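Local coordinates for tailspike protein (Siphovirus 9NA, PDB 3RIQ) that probably binds the lipopolysaccharide receptor of Salmonella and cleaves its O-antigen chain as an endorhamnosidase, acting as a trimeric tailspike of the phage, at residues 206-211 and 234-239; 157-162 and 177-182; 268-273 and 313-318. One frame throughout, in Å; residues are numbered along the deposited sequence.

Interaction 1. Residues 206-211 and 234-239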
loop_
_atom_site.group_PDB
_atom_site.type_symbol
_atom_site.label_atom_id
_atom_site.label_comp_id
_atom_site.label_asym_id
_atom_site.label_seq_id
_atom_site.Cartn_x
_atom_site.Cartn_y
_atom_site.Cartn_z
ATOM N N LYS A 206 -6.766 21.227 5.173
ATOM C CA LYS A 206 -5.951 20.114 4.654
ATOM C C LYS A 206 -4.716 20.582 3.886
ATOM O O LYS A 206 -4.737 21.672 3.265
ATOM C CB LYS A 206 -6.811 19.185 3.801
ATOM C CG LYS A 206 -7.258 19.684 2.502
ATOM C CD LYS A 206 -8.207 18.656 1.867
ATOM C CE LYS A 206 -9.430 18.461 2.777
ATOM N NZ LYS A 206 -10.422 17.534 2.257
ATOM N N VAL A 207 -3.667 19.774 3.923
ATOM C CA VAL A 207 -2.500 19.957 3.061
ATOM C C VAL A 207 -2.439 18.730 2.158
ATOM O O VAL A 207 -2.537 17.583 2.649
ATOM C CB VAL A 207 -1.218 20.062 3.919
ATOM C CG1 VAL A 207 0.074 20.203 3.048
ATOM C CG2 VAL A 207 -1.350 21.267 4.920
ATOM N N VAL A 208 -2.225 18.942 0.852
ATOM C CA VAL A 208 -2.111 17.823 -0.115
ATOM C C VAL A 208 -0.927 18.064 -1.027
ATOM O O VAL A 208 -0.922 19.060 -1.757
ATOM C CB VAL A 208 -3.406 17.724 -0.991
ATOM C CG1 VAL A 208 -3.280 16.574 -2.013
ATOM C CG2 VAL A 208 -4.656 17.574 -0.097
ATOM N N GLY A 209 0.056 17.145 -1.016
ATOM C CA GLY A 209 1.191 17.279 -1.945
ATOM C C GLY A 209 2.373 17.965 -1.316
ATOM O O GLY A 209 2.233 18.607 -0.257
ATOM N N GLY A 210 3.535 17.871 -1.992
ATOM C CA GLY A 210 4.673 18.729 -1.685
ATOM C C GLY A 210 5.618 18.253 -0.602
ATOM O O GLY A 210 5.644 17.068 -0.220
ATOM N N GLU A 211 6.401 19.198 -0.120
ATOM C CA GLU A 211 7.491 18.939 0.813
ATOM C C GLU A 211 7.739 20.166 1.667
ATOM O O GLU A 211 7.770 21.311 1.143
ATOM C CB GLU A 211 8.793 18.538 0.077
ATOM C CG GLU A 211 9.951 18.255 1.051
ATOM C CD GLU A 211 11.076 17.386 0.476
ATOM O OE1 GLU A 211 10.984 16.972 -0.718
ATOM O OE2 GLU A 211 12.059 17.090 1.240
ATOM N N GLY A 234 -6.925 17.091 7.261
ATOM C CA GLY A 234 -5.717 16.291 7.492
ATOM C C GLY A 234 -4.617 16.544 6.494
ATOM O O GLY A 234 -4.471 17.659 5.990
ATOM N N VAL A 235 -3.813 15.514 6.227
ATOM C CA VAL A 235 -2.629 15.673 5.370
ATOM C C VAL A 235 -2.547 14.480 4.427
ATOM O O VAL A 235 -2.676 13.330 4.864
ATOM C CB VAL A 235 -1.306 15.738 6.192
ATOM C CG1 VAL A 235 -0.105 15.866 5.259
ATOM C CG2 VAL A 235 -1.364 16.873 7.231
ATOM N N ARG A 236 -2.276 14.757 3.137
ATOM C CA ARG A 236 -2.105 13.681 2.142
ATOM C C ARG A 236 -0.910 13.965 1.244
ATOM O O ARG A 236 -0.726 15.126 0.850
ATOM C CB ARG A 236 -3.380 13.519 1.298
ATOM C CG ARG A 236 -3.249 12.455 0.208
ATOM C CD ARG A 236 -4.566 12.086 -0.450
ATOM N NE ARG A 236 -5.363 13.192 -1.008
ATOM C CZ ARG A 236 -5.255 13.646 -2.261
ATOM N NH1 ARG A 236 -4.283 13.175 -3.059
ATOM N NH2 ARG A 236 -6.115 14.578 -2.723
ATOM N N ASP A 237 -0.096 12.927 0.968
ATOM C CA ASP A 237 1.000 13.016 -0.052
ATOM C C ASP A 237 2.011 14.104 0.285
ATOM O O ASP A 237 2.297 14.977 -0.562
ATOM C CB ASP A 237 0.432 13.281 -1.451
ATOM C CG ASP A 237 -0.458 12.170 -1.952
ATOM O OD1 ASP A 237 -0.280 11.012 -1.531
ATOM O OD2 ASP A 237 -1.333 12.459 -2.807
ATOM N N LEU A 238 2.546 14.074 1.510
ATOM C CA LEU A 238 3.523 15.086 1.943
ATOM C C LEU A 238 4.856 14.414 2.288
ATOM O O LEU A 238 4.878 13.316 2.863
ATOM C CB LEU A 238 2.992 15.794 3.212
ATOM C CG LEU A 238 3.910 16.862 3.804
ATOM C CD1 LEU A 238 4.013 18.083 2.883
ATOM C CD2 LEU A 238 3.402 17.263 5.194
ATOM N N ILE A 239 5.954 15.086 1.958
ATOM C CA ILE A 239 7.294 14.710 2.497
ATOM C C ILE A 239 7.622 15.742 3.573
ATOM O O ILE A 239 7.598 16.942 3.293
ATOM C CB ILE A 239 8.380 14.705 1.386
ATOM C CG1 ILE A 239 8.027 13.673 0.304
ATOM C CG2 ILE A 239 9.735 14.436 2.009
ATOM C CD1 ILE A 239 8.902 13.744 -0.920
HETATM O O HOH W 1 4.844 14.830 -1.622
#

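Interaction 2. Residues 157-162 and 177-182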
loop_
_atom_site.group_PDB
_atom_site.type_symbol
_atom_site.label_atom_id
_atom_site.label_comp_id
_atom_site.label_asym_id
_atom_site.label_seq_id
_atom_site.Cartn_x
_atom_site.Cartn_y
_atom_site.Cartn_z
ATOM N N ILE A 157 -8.001 28.618 -1.195
ATOM C CA ILE A 157 -7.019 27.657 -1.706
ATOM C C ILE A 157 -5.673 28.344 -1.864
ATOM O O ILE A 157 -5.606 29.407 -2.477
ATOM C CB ILE A 157 -7.498 27.031 -3.088
ATOM C CG1 ILE A 157 -8.880 26.360 -2.933
ATOM C CG2 ILE A 157 -6.430 26.048 -3.633
ATOM C CD1 ILE A 157 -9.453 25.842 -4.237
ATOM N N PHE A 158 -4.621 27.739 -1.311
ATOM C CA PHE A 158 -3.243 28.169 -1.549
ATOM C C PHE A 158 -2.605 27.148 -2.473
ATOM O O PHE A 158 -2.613 25.959 -2.150
ATOM C CB PHE A 158 -2.446 28.207 -0.217
ATOM C CG PHE A 158 -2.599 29.486 0.561
ATOM C CD1 PHE A 158 -3.852 29.901 1.023
ATOM C CD2 PHE A 158 -1.474 30.238 0.886
ATOM C CE1 PHE A 158 -3.995 31.136 1.742
ATOM C CE2 PHE A 158 -1.598 31.450 1.613
ATOM C CZ PHE A 158 -2.885 31.888 2.059
ATOM N N THR A 159 -2.011 27.592 -3.565
ATOM C CA THR A 159 -1.292 26.689 -4.438
ATOM C C THR A 159 0.204 26.946 -4.454
ATOM O O THR A 159 0.665 28.046 -4.628
ATOM C CB THR A 159 -1.863 26.669 -5.875
ATOM O OG1 THR A 159 -1.729 27.951 -6.527
ATOM C CG2 THR A 159 -3.324 26.292 -5.817
ATOM N N HIS A 160 0.945 25.871 -4.268
ATOM C CA HIS A 160 2.408 25.912 -4.322
ATOM C C HIS A 160 3.057 26.980 -3.455
ATOM O O HIS A 160 3.949 27.705 -3.897
ATOM C CB HIS A 160 2.898 26.026 -5.775
ATOM C CG HIS A 160 2.255 25.046 -6.713
ATOM N ND1 HIS A 160 1.339 25.415 -7.685
ATOM C CD2 HIS A 160 2.420 23.709 -6.840
ATOM C CE1 HIS A 160 0.962 24.342 -8.365
ATOM N NE2 HIS A 160 1.600 23.291 -7.865
ATOM N N PRO A 161 2.636 27.091 -2.198
ATOM C CA PRO A 161 3.305 28.067 -1.341
ATOM C C PRO A 161 4.739 27.713 -1.039
ATOM O O PRO A 161 5.064 26.547 -0.884
ATOM C CB PRO A 161 2.465 28.043 -0.072
ATOM C CG PRO A 161 1.951 26.591 0.008
ATOM C CD PRO A 161 1.626 26.302 -1.466
ATOM N N GLU A 162 5.554 28.742 -0.876
ATOM C CA GLU A 162 6.991 28.598 -0.589
ATOM C C GLU A 162 7.367 29.349 0.683
ATOM O O GLU A 162 6.573 30.160 1.199
ATOM C CB GLU A 162 7.808 29.197 -1.750
ATOM C CG GLU A 162 7.410 28.681 -3.124
ATOM C CD GLU A 162 8.362 29.093 -4.239
ATOM O OE1 GLU A 162 9.243 29.973 -4.044
ATOM O OE2 GLU A 162 8.243 28.533 -5.344
ATOM N N LEU A 177 -7.516 24.779 1.811
ATOM C CA LEU A 177 -6.765 23.725 1.099
ATOM C C LEU A 177 -5.423 24.268 0.694
ATOM O O LEU A 177 -5.371 25.273 -0.024
ATOM C CB LEU A 177 -7.547 23.295 -0.165
ATOM C CG LEU A 177 -6.780 22.372 -1.125
ATOM C CD1 LEU A 177 -6.408 21.001 -0.451
ATOM C CD2 LEU A 177 -7.658 22.127 -2.363
ATOM N N VAL A 178 -4.340 23.641 1.174
ATOM C CA VAL A 178 -2.987 24.014 0.772
ATOM C C VAL A 178 -2.418 22.921 -0.117
ATOM O O VAL A 178 -2.199 21.785 0.350
ATOM C CB VAL A 178 -2.056 24.234 1.988
ATOM C CG1 VAL A 178 -0.691 24.767 1.526
ATOM C CG2 VAL A 178 -2.710 25.159 2.993
ATOM N N GLU A 179 -2.218 23.238 -1.392
ATOM C CA GLU A 179 -1.707 22.250 -2.346
ATOM C C GLU A 179 -0.218 22.432 -2.570
ATOM O O GLU A 179 0.245 23.537 -2.868
ATOM C CB GLU A 179 -2.400 22.374 -3.698
ATOM C CG GLU A 179 -3.874 21.901 -3.624
ATOM C CD GLU A 179 -4.619 21.959 -4.960
ATOM O OE1 GLU A 179 -4.275 22.809 -5.824
ATOM O OE2 GLU A 179 -5.598 21.195 -5.113
ATOM N N SER A 180 0.521 21.335 -2.405
ATOM C CA SER A 180 1.915 21.256 -2.843
ATOM C C SER A 180 2.852 22.370 -2.339
ATOM O O SER A 180 3.509 23.046 -3.147
ATOM C CB SER A 180 1.976 21.155 -4.373
ATOM O OG SER A 180 3.320 21.033 -4.776
ATOM N N PRO A 181 2.959 22.537 -1.002
ATOM C CA PRO A 181 4.062 23.389 -0.530
ATOM C C PRO A 181 5.379 22.907 -1.162
ATOM O O PRO A 181 5.605 21.688 -1.308
ATOM C CB PRO A 181 4.076 23.137 0.993
ATOM C CG PRO A 181 3.350 21.785 1.180
ATOM C CD PRO A 181 2.293 21.788 0.088
ATOM N N ARG A 182 6.251 23.848 -1.519
ATOM C CA ARG A 182 7.506 23.482 -2.192
ATOM C C ARG A 182 8.481 24.635 -2.103
ATOM O O ARG A 182 8.050 25.753 -1.804
ATOM C CB ARG A 182 7.218 23.146 -3.655
ATOM C CG ARG A 182 6.508 24.258 -4.464
ATOM C CD ARG A 182 6.072 23.720 -5.862
ATOM N NE ARG A 182 7.212 23.416 -6.714
ATOM C CZ ARG A 182 7.824 24.313 -7.491
ATOM N NH1 ARG A 182 7.440 25.604 -7.473
ATOM N NH2 ARG A 182 8.876 23.944 -8.230
HETATM O O HOH W 2 5.846 27.510 -6.004
#

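Interaction 3. Residues 268-273 and 313-318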
loop_
_atom_site.group_PDB
_atom_site.type_symbol
_atom_site.label_atom_id
_atom_site.label_comp_id
_atom_site.label_asym_id
_atom_site.label_seq_id
_atom_site.Cartn_x
_atom_site.Cartn_y
_atom_site.Cartn_z
ATOM N N ASP A 268 -2.680 10.411 5.096
ATOM C CA ASP A 268 -2.508 9.417 4.027
ATOM C C ASP A 268 -1.246 9.721 3.217
ATOM O O ASP A 268 -1.190 10.753 2.545
ATOM C CB ASP A 268 -3.761 9.425 3.118
ATOM C CG ASP A 268 -3.609 8.562 1.857
ATOM O OD1 ASP A 268 -2.768 7.636 1.815
ATOM O OD2 ASP A 268 -4.389 8.798 0.897
ATOM N N ASN A 269 -0.263 8.823 3.262
ATOM C CA ASN A 269 0.951 8.953 2.461
ATOM C C ASN A 269 1.810 10.115 2.909
ATOM O O ASN A 269 1.963 11.137 2.205
ATOM C CB ASN A 269 0.660 9.026 0.960
ATOM C CG ASN A 269 1.917 8.793 0.128
ATOM O OD1 ASN A 269 2.920 8.352 0.680
ATOM N ND2 ASN A 269 1.897 9.154 -1.152
ATOM N N ILE A 270 2.384 9.949 4.083
ATOM C CA ILE A 270 3.313 10.909 4.628
ATOM C C ILE A 270 4.648 10.193 4.717
ATOM O O ILE A 270 4.716 9.081 5.232
ATOM C CB ILE A 270 2.868 11.411 6.002
ATOM C CG1 ILE A 270 1.495 12.107 5.886
ATOM C CG2 ILE A 270 3.975 12.356 6.623
ATOM C CD1 ILE A 270 0.842 12.450 7.187
ATOM N N THR A 271 5.691 10.837 4.194
ATOM C CA THR A 271 7.077 10.355 4.260
ATOM C C THR A 271 7.818 11.303 5.182
ATOM O O THR A 271 7.965 12.492 4.834
ATOM C CB THR A 271 7.743 10.434 2.849
ATOM O OG1 THR A 271 7.010 9.601 1.945
ATOM C CG2 THR A 271 9.213 10.033 2.903
ATOM N N THR A 272 8.303 10.805 6.320
ATOM C CA THR A 272 9.021 11.676 7.276
ATOM C C THR A 272 10.454 11.234 7.360
ATOM O O THR A 272 10.732 10.061 7.645
ATOM C CB THR A 272 8.408 11.634 8.669
ATOM O OG1 THR A 272 7.035 12.007 8.591
ATOM C CG2 THR A 272 9.158 12.612 9.601
ATOM N N ILE A 273 11.353 12.151 7.054
ATOM C CA ILE A 273 12.790 11.853 7.055
ATOM C C ILE A 273 13.510 12.649 8.143
ATOM O O ILE A 273 13.537 13.871 8.081
ATOM C CB ILE A 273 13.399 12.229 5.676
ATOM C CG1 ILE A 273 12.759 11.368 4.546
ATOM C CG2 ILE A 273 14.953 12.090 5.715
ATOM C CD1 ILE A 273 13.052 11.855 3.074
ATOM N N ARG A 313 -2.815 6.106 7.220
ATOM C CA ARG A 313 -2.436 5.047 6.277
ATOM C C ARG A 313 -1.316 5.442 5.322
ATOM O O ARG A 313 -1.105 6.646 5.036
ATOM C CB ARG A 313 -3.639 4.521 5.508
ATOM C CG ARG A 313 -4.516 5.530 4.924
ATOM C CD ARG A 313 -5.905 4.931 4.452
ATOM N NE ARG A 313 -5.764 4.017 3.311
ATOM C CZ ARG A 313 -5.856 4.370 2.035
ATOM N NH1 ARG A 313 -6.095 5.643 1.725
ATOM N NH2 ARG A 313 -5.656 3.459 1.070
ATOM N N ASN A 314 -0.544 4.438 4.914
ATOM C CA ASN A 314 0.514 4.609 3.887
ATOM C C ASN A 314 1.644 5.527 4.356
ATOM O O ASN A 314 2.137 6.377 3.590
ATOM C CB ASN A 314 -0.128 5.093 2.575
ATOM C CG ASN A 314 -1.261 4.168 2.111
ATOM O OD1 ASN A 314 -1.102 2.959 2.093
ATOM N ND2 ASN A 314 -2.407 4.732 1.797
ATOM N N ILE A 315 2.059 5.353 5.607
ATOM C CA ILE A 315 3.063 6.234 6.225
ATOM C C ILE A 315 4.418 5.543 6.091
ATOM O O ILE A 315 4.512 4.307 6.239
ATOM C CB ILE A 315 2.768 6.396 7.724
ATOM C CG1 ILE A 315 1.332 6.872 7.948
ATOM C CG2 ILE A 315 3.809 7.310 8.397
ATOM C CD1 ILE A 315 0.962 8.251 7.356
ATOM N N ILE A 316 5.479 6.305 5.833
ATOM C CA ILE A 316 6.842 5.736 5.888
ATOM C C ILE A 316 7.743 6.754 6.573
ATOM O O ILE A 316 7.697 7.949 6.225
ATOM C CB ILE A 316 7.378 5.333 4.484
ATOM C CG1 ILE A 316 8.777 4.686 4.625
ATOM C CG2 ILE A 316 7.372 6.521 3.494
ATOM C CD1 ILE A 316 9.298 4.040 3.336
ATOM N N THR A 317 8.543 6.322 7.546
ATOM C CA THR A 317 9.454 7.251 8.238
ATOM C C THR A 317 10.824 6.650 8.326
ATOM O O THR A 317 10.957 5.430 8.391
ATOM C CB THR A 317 8.934 7.684 9.649
ATOM O OG1 THR A 317 9.253 6.679 10.623
ATOM C CG2 THR A 317 7.404 7.939 9.616
ATOM N N ARG A 318 11.853 7.495 8.295
ATOM C CA ARG A 318 13.238 6.976 8.285
ATOM C C ARG A 318 14.143 7.792 9.180
ATOM O O ARG A 318 14.252 9.027 9.011
ATOM C CB ARG A 318 13.802 6.957 6.848
ATOM C CG ARG A 318 15.158 6.240 6.743
ATOM C CD ARG A 318 15.920 6.509 5.398
ATOM N NE ARG A 318 16.530 7.862 5.365
ATOM C CZ ARG A 318 17.699 8.173 5.924
ATOM N NH1 ARG A 318 18.368 7.240 6.590
ATOM N NH2 ARG A 318 18.182 9.426 5.855
#

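Interaction 1. Residues 206-211 and 234-239
Gly234 opens the contact by accepting the N-H of Val207 through its carbonyl O, with Val207 N and Gly234 O 3.1 Å apart. At the backbone angles of Gly234 a CB would press on the carbonyl O of the residue before. Val235 sits beside Val207 on the inner face, where both side chains touch Val220 of strand 220-223. Arg236 is bonded twice through its backbone: its N to Val207 O, and its O to Gly209 N at 2.9 Å. Its side chain runs beside Val208, pointing the same way. CG1 of Val208, placed anti to the backbone N (chi1 179°), lies over one guanidinium face, toward the rim, with CG1 to CZ of Arg236 at 3.5 Å. NH1 of Arg236 forms a salt bridge with OD2 of Asp237, 3.0 Å away; the hydrogen bond within it is weak. Asp237 OD1 is hydrogen-bonded to Asn269 ND2. At Asp237 the chain turns a corner. CD1 of Leu238 comes within 3.6 Å of Gly209 O. Ile239 N bonds Gly210 O at 3.0 Å, and Ile239 CG2 packs on the Glu211 carboxylate, 3.6 Å from CD. This is parallel beta-helix stacking of successive coils. Backbone bonds carry the pairing. At the corner a water donates to Gly210 O and Asp237 O, while buried Gly209 O has no partner in the model.

Interaction 2. Residues 157-162 and 177-182
His160 and Ser180 meet at the edge of the imidazole. In one of two conformers of Ser180, OG lies near the ring plane, 3.5 Å from His160 CD2. Arg182 crosses the same ring obliquely, its CD 3.8 Å from His160 CD2, and its guanidinium plane stands 90° to the imidazole. With chi1 at -48°, His160 CG is anti to the carbonyl carbon and lies 4.1 Å from Arg182 CD. The ring ends at another chain: His160 NE2 is hydrogen-bonded to Glu179 of the second subunit.

Beyond the ring, Glu162 and Arg182 lie side by side and point the same way, but their flat groups are turned 61° apart. Glu162 OE2 is 3.7 Å from Arg182 NH1 and well out of the guanidinium plane. This long salt bridge has no N-H aimed at the oxygen. A water accepts from Arg182 NH1 in the guanidinium plane and donates to Glu162 OE2 and His160 O. Asn155 of the second subunit binds both side chains, and Glu162 OE1 is hydrogen-bonded to His84 ND1.

On the inner side, CG of the Pro161 ring touches Val178 CG1 at 3.6 Å. The Phe158 ring leads away from 177-182 and meets Phe170 edge-to-face. On the outer face, Thr159 and Glu179 run side by side, with Thr159 CG2 3.6 Å from Glu179 OE1. Glu179 OE2 is hydrogen-bonded to His160 NE2 of the third subunit.

The backbones pair as parallel strands of neighbouring beta-helix coils. The interface face mixes apolar Ile157 and Leu177 with polar His160 and Glu179, while Phe158, Val178 and Pro161 pack inward. The water and Asn155 of the second subunit are among the directed partners of Glu162 and Arg182, whose own ion pair lacks direction.

Interaction 3. Residues 268-273 and 313-318
Asp268 and Asn314 are joined by a nearly straight side-chain hydrogen bond. Asn314 ND2 gives its N-H to Asp268 OD1 at 2.9 Å, with an angle of 177°. It meets the oxygen on the syn side, 33° out of the carboxylate plane, while OD1 stays in the amide plane. With chi1 at -54°, Asn314 CG is anti to the carbonyl carbon and lies 3.8 Å from Asp268 OD1. The same ND2 sits over the centre of the Arg313 guanidinium, 3.4 Å above its plane. Asp268 OD2 and Arg313 NH1 form a long salt bridge at 3.7 Å. Both groups have stronger partners across the trimer, as each is hydrogen-bonded to Asn269 of the third subunit.

The middle is closely packed. Ile270 and Ile315 lie side by side, with CD1 of Ile315 3.9 Å from CB of Ile270. Ile270 N is buried here and has no partner in the model. Thr271 and Ile316 also run alongside, and Ile316 CG2 touches Thr271 OG1 at 3.5 Å. Thr272 packs on Thr317, with CB of Thr272 3.9 Å from CG2 of Thr317. Their hydroxyls bond Gly279 O and Gly324 O respectively.

Like residues, Ile270 with Ile315 and Thr272 with Thr317, occupy equivalent positions of adjacent coils in the right-handed parallel beta-helix. In these two coils the corner here falls at an asparagine, Asn269 or Asn314, with both backbone angles positive. After the corner, alternate backbone bonds resume: Ile316 N to Ile270 O, Thr272 N to Ile316 O and Arg318 N to Thr272 O.

The far end is looser. Arg318 is partly exposed and crosses Ile273 obliquely, and its NH2 comes no nearer than 4.2 Å to Ile273 CG2. Its guanidinium instead finds Glu341, through a salt bridge from NH1.

In the fold
From the N terminus, interaction 2 comes first and closes a loop of 14 residues. Interaction 1 follows with 22 residues between its segments, and interaction 3 with 39. The three are in series; none nests in or crosses another. They join successive coils on one side of the beta-helix. Strand 176-179 neighbours strand 206-208, so 177-182 is paired with 206-211 in the next coil, although residues 183-205 separate them along the chain. Strands 234-236 and 238-241 likewise neighbour strand 266-273. Interaction 1 therefore touches both others, while interactions 2 and 3 stay about 11 Å apart at their nearest atoms. All three also face neighbouring subunits, so this side helps form the trimer.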